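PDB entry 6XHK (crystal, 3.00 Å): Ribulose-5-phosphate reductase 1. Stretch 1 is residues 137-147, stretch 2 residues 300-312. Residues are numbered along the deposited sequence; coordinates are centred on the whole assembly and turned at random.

Stretch 1, residues 137-147: LSIISYTELVT
Stretch 2 300-312: IVDKLALLKGQEF

A tyrosine hydroxyl set against the type I turn Ala305 to Lys308 is the odd feature here. Tyr142 OH donates to Leu304 O at 2.9 Å, with that oxygen near the ring plane at its edge; Leu304 O also accepts from Leu307 N at 3.0 Å. Tyr142 OH lies equally close to Lys308 N, 2.9 Å, but the angle is too poor for a hydrogen bond, and Lys308 N instead reaches Ala305 O at 3.0 Å, closing the turn.

Tyr142 lies in a loop at phi/psi -97/49, with chi1 p (41°) and chi2 -106°. Before it, residues 137-140 form a weakly bonded helix; after it, helix 143-147 begins. Across the stretches the nearest CA atoms are those of Ile139 and Ala305, 5.9 Å apart.

Ile139 (p, t) drives CD1 to 3.4 Å from Val301 CG1 and 3.9 Å from Ala305 CB. Farther along, Val146 (t) sets CG2 3.8 Å from CD1 of Leu304 (m, t).

Lys308, the last residue of the turn, is also the first of strand 308-312. Its side chain, all t, extends past Ile139, CD to CG2 3.8 Å, so that NZ donates to Ser138 OG (chi1 p) at 3.0 Å. A long salt bridge, Lys308 NZ to Glu311 OE2 at 3.6 Å, holds the same amine from within its own strand.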

# COMPACT_ATOMS: atom_id res chain seq x y z
N LEU A 137 -1.55 13.13 9.71
CA LEU A 137 -0.69 12.84 8.57
C LEU A 137 0.12 11.57 8.76
O LEU A 137 0.48 10.91 7.76
CB LEU A 137 0.24 14.03 8.27
CG LEU A 137 -0.29 15.45 8.02
CD1 LEU A 137 0.88 16.37 7.80
CD2 LEU A 137 -1.26 15.53 6.84
N SER A 138 0.42 11.19 10.01
CA SER A 138 1.22 9.99 10.24
C SER A 138 0.55 8.74 9.66
O SER A 138 1.23 7.78 9.28
CB SER A 138 1.49 9.80 11.73
OG SER A 138 0.29 9.49 12.43
N ILE A 139 -0.78 8.73 9.57
CA ILE A 139 -1.46 7.56 9.05
C ILE A 139 -1.84 7.73 7.58
O ILE A 139 -1.89 6.73 6.85
CB ILE A 139 -2.66 7.21 9.96
CG1 ILE A 139 -3.75 8.27 9.89
CG2 ILE A 139 -2.19 7.05 11.41
CD1 ILE A 139 -4.74 8.16 11.02
N ILE A 140 -2.05 8.96 7.12
CA ILE A 140 -2.09 9.26 5.70
C ILE A 140 -0.79 8.90 4.97
O ILE A 140 -0.79 8.84 3.74
CB ILE A 140 -2.49 10.76 5.55
CG1 ILE A 140 -3.82 11.01 6.25
CG2 ILE A 140 -2.53 11.27 4.12
CD1 ILE A 140 -4.94 10.13 5.73
N SER A 141 0.32 8.66 5.68
CA SER A 141 1.57 8.37 4.97
C SER A 141 1.46 7.11 4.10
O SER A 141 2.02 7.06 2.99
CB SER A 141 2.75 8.23 5.95
OG SER A 141 2.50 7.29 6.97
N TYR A 142 0.76 6.08 4.55
CA TYR A 142 0.64 4.87 3.74
C TYR A 142 -0.66 4.84 2.94
O TYR A 142 -1.39 3.86 2.90
CB TYR A 142 0.81 3.62 4.61
CG TYR A 142 0.14 3.61 5.97
CD1 TYR A 142 0.87 3.75 7.14
CD2 TYR A 142 -1.23 3.37 6.08
CE1 TYR A 142 0.26 3.71 8.37
CE2 TYR A 142 -1.85 3.32 7.32
CZ TYR A 142 -1.10 3.50 8.47
OH TYR A 142 -1.70 3.47 9.72
N THR A 143 -0.96 5.95 2.25
CA THR A 143 -2.07 6.02 1.30
C THR A 143 -1.82 5.27 -0.01
O THR A 143 -2.79 4.91 -0.67
CB THR A 143 -2.40 7.50 1.03
OG1 THR A 143 -2.56 8.18 2.28
CG2 THR A 143 -3.62 7.70 0.16
N GLU A 144 -0.56 5.00 -0.38
CA GLU A 144 -0.31 4.16 -1.55
C GLU A 144 -0.97 2.79 -1.41
O GLU A 144 -1.50 2.24 -2.38
CB GLU A 144 1.17 3.95 -1.81
CG GLU A 144 1.42 3.48 -3.24
CD GLU A 144 2.63 2.58 -3.37
OE1 GLU A 144 2.92 1.82 -2.41
OE2 GLU A 144 3.31 2.64 -4.42
N LEU A 145 -0.90 2.18 -0.22
CA LEU A 145 -1.56 0.90 -0.05
C LEU A 145 -3.06 1.04 -0.24
O LEU A 145 -3.70 0.17 -0.86
CB LEU A 145 -1.24 0.29 1.31
CG LEU A 145 -0.19 -0.82 1.22
CD1 LEU A 145 1.03 -0.36 0.47
CD2 LEU A 145 0.19 -1.32 2.59
N VAL A 146 -3.64 2.13 0.25
CA VAL A 146 -5.07 2.31 0.07
C VAL A 146 -5.40 2.49 -1.39
O VAL A 146 -6.45 2.05 -1.86
CB VAL A 146 -5.58 3.48 0.91
CG1 VAL A 146 -7.07 3.64 0.71
CG2 VAL A 146 -5.27 3.24 2.37
N THR A 147 -4.49 3.11 -2.15
CA THR A 147 -4.78 3.28 -3.58
C THR A 147 -4.69 1.95 -4.31
O THR A 147 -5.54 1.65 -5.15
CB THR A 147 -3.84 4.29 -4.23
OG1 THR A 147 -2.48 3.90 -4.04
CG2 THR A 147 -4.07 5.66 -3.62
N ILE A 300 -12.69 5.73 7.93
CA ILE A 300 -11.55 5.08 7.28
C ILE A 300 -10.24 5.47 7.95
O ILE A 300 -9.44 4.60 8.32
CB ILE A 300 -11.54 5.40 5.77
CG1 ILE A 300 -12.88 5.00 5.13
CG2 ILE A 300 -10.33 4.79 5.11
CD1 ILE A 300 -13.15 5.61 3.77
N VAL A 301 -10.01 6.77 8.11
CA VAL A 301 -8.77 7.24 8.73
C VAL A 301 -8.65 6.70 10.15
O VAL A 301 -7.55 6.35 10.61
CB VAL A 301 -8.70 8.78 8.68
CG1 VAL A 301 -7.37 9.29 9.19
CG2 VAL A 301 -8.91 9.26 7.24
N ASP A 302 -9.78 6.56 10.85
CA ASP A 302 -9.74 5.99 12.19
C ASP A 302 -9.47 4.49 12.15
O ASP A 302 -8.69 3.97 12.96
CB ASP A 302 -11.02 6.31 12.96
CG ASP A 302 -11.20 7.81 13.22
OD1 ASP A 302 -10.27 8.44 13.76
OD2 ASP A 302 -12.30 8.35 12.95
N LYS A 303 -10.09 3.76 11.19
CA LYS A 303 -9.81 2.33 11.06
C LYS A 303 -8.39 2.11 10.54
O LYS A 303 -7.69 1.21 11.02
CB LYS A 303 -10.86 1.65 10.16
N LEU A 304 -7.94 2.95 9.59
CA LEU A 304 -6.56 2.89 9.10
C LEU A 304 -5.54 3.12 10.21
O LEU A 304 -4.41 2.63 10.12
CB LEU A 304 -6.33 3.93 8.01
CG LEU A 304 -6.74 3.46 6.62
CD1 LEU A 304 -6.81 4.60 5.62
CD2 LEU A 304 -5.72 2.42 6.17
N ALA A 305 -5.92 3.87 11.24
CA ALA A 305 -5.00 4.16 12.32
C ALA A 305 -4.55 2.89 13.04
O ALA A 305 -3.41 2.84 13.53
CB ALA A 305 -5.66 5.14 13.27
N LEU A 306 -5.41 1.86 13.10
CA LEU A 306 -5.03 0.58 13.71
C LEU A 306 -3.89 -0.12 12.99
O LEU A 306 -3.34 -1.07 13.56
CB LEU A 306 -6.23 -0.36 13.79
CG LEU A 306 -7.11 -0.20 15.02
CD1 LEU A 306 -6.23 -0.39 16.25
CD2 LEU A 306 -7.78 1.17 15.06
N LEU A 307 -3.53 0.32 11.78
CA LEU A 307 -2.38 -0.22 11.07
C LEU A 307 -1.07 0.44 11.45
O LEU A 307 -0.01 -0.18 11.26
CB LEU A 307 -2.53 -0.07 9.56
CG LEU A 307 -2.92 -1.31 8.77
CD1 LEU A 307 -3.20 -0.87 7.35
CD2 LEU A 307 -1.86 -2.40 8.83
N LYS A 308 -1.11 1.69 11.92
CA LYS A 308 0.10 2.40 12.33
C LYS A 308 0.79 1.58 13.40
O LYS A 308 0.28 1.46 14.52
CB LYS A 308 -0.22 3.81 12.85
CG LYS A 308 1.00 4.65 13.31
CD LYS A 308 0.52 6.02 13.79
CE LYS A 308 1.62 6.91 14.34
NZ LYS A 308 1.00 8.11 14.96
N GLY A 309 1.92 0.99 13.05
CA GLY A 309 2.71 0.24 14.00
C GLY A 309 3.56 1.16 14.85
O GLY A 309 3.03 1.85 15.73
N GLN A 310 4.86 1.21 14.58
CA GLN A 310 5.77 2.07 15.32
C GLN A 310 6.17 3.29 14.49
O GLN A 310 6.23 3.23 13.26
CB GLN A 310 6.99 1.25 15.75
CG GLN A 310 7.59 1.70 17.08
CD GLN A 310 8.59 0.70 17.65
OE1 GLN A 310 8.75 -0.41 17.13
NE2 GLN A 310 9.29 1.10 18.70
N GLU A 311 6.39 4.42 15.17
CA GLU A 311 6.78 5.69 14.56
C GLU A 311 8.21 6.03 14.97
O GLU A 311 8.64 5.74 16.09
CB GLU A 311 5.85 6.84 14.99
CG GLU A 311 5.67 7.94 13.96
CD GLU A 311 5.03 9.21 14.52
OE1 GLU A 311 5.48 9.70 15.58
OE2 GLU A 311 4.07 9.73 13.92
N PHE A 312 8.96 6.65 14.06
CA PHE A 312 10.36 6.97 14.30
C PHE A 312 10.67 8.38 13.82
O PHE A 312 10.29 8.74 12.70
CB PHE A 312 11.29 5.96 13.61
CG PHE A 312 11.35 4.63 14.30
CD1 PHE A 312 12.19 4.44 15.38
CD2 PHE A 312 10.52 3.59 13.92
CE1 PHE A 312 12.24 3.22 16.03
CE2 PHE A 312 10.56 2.38 14.57
CZ PHE A 312 11.43 2.19 15.63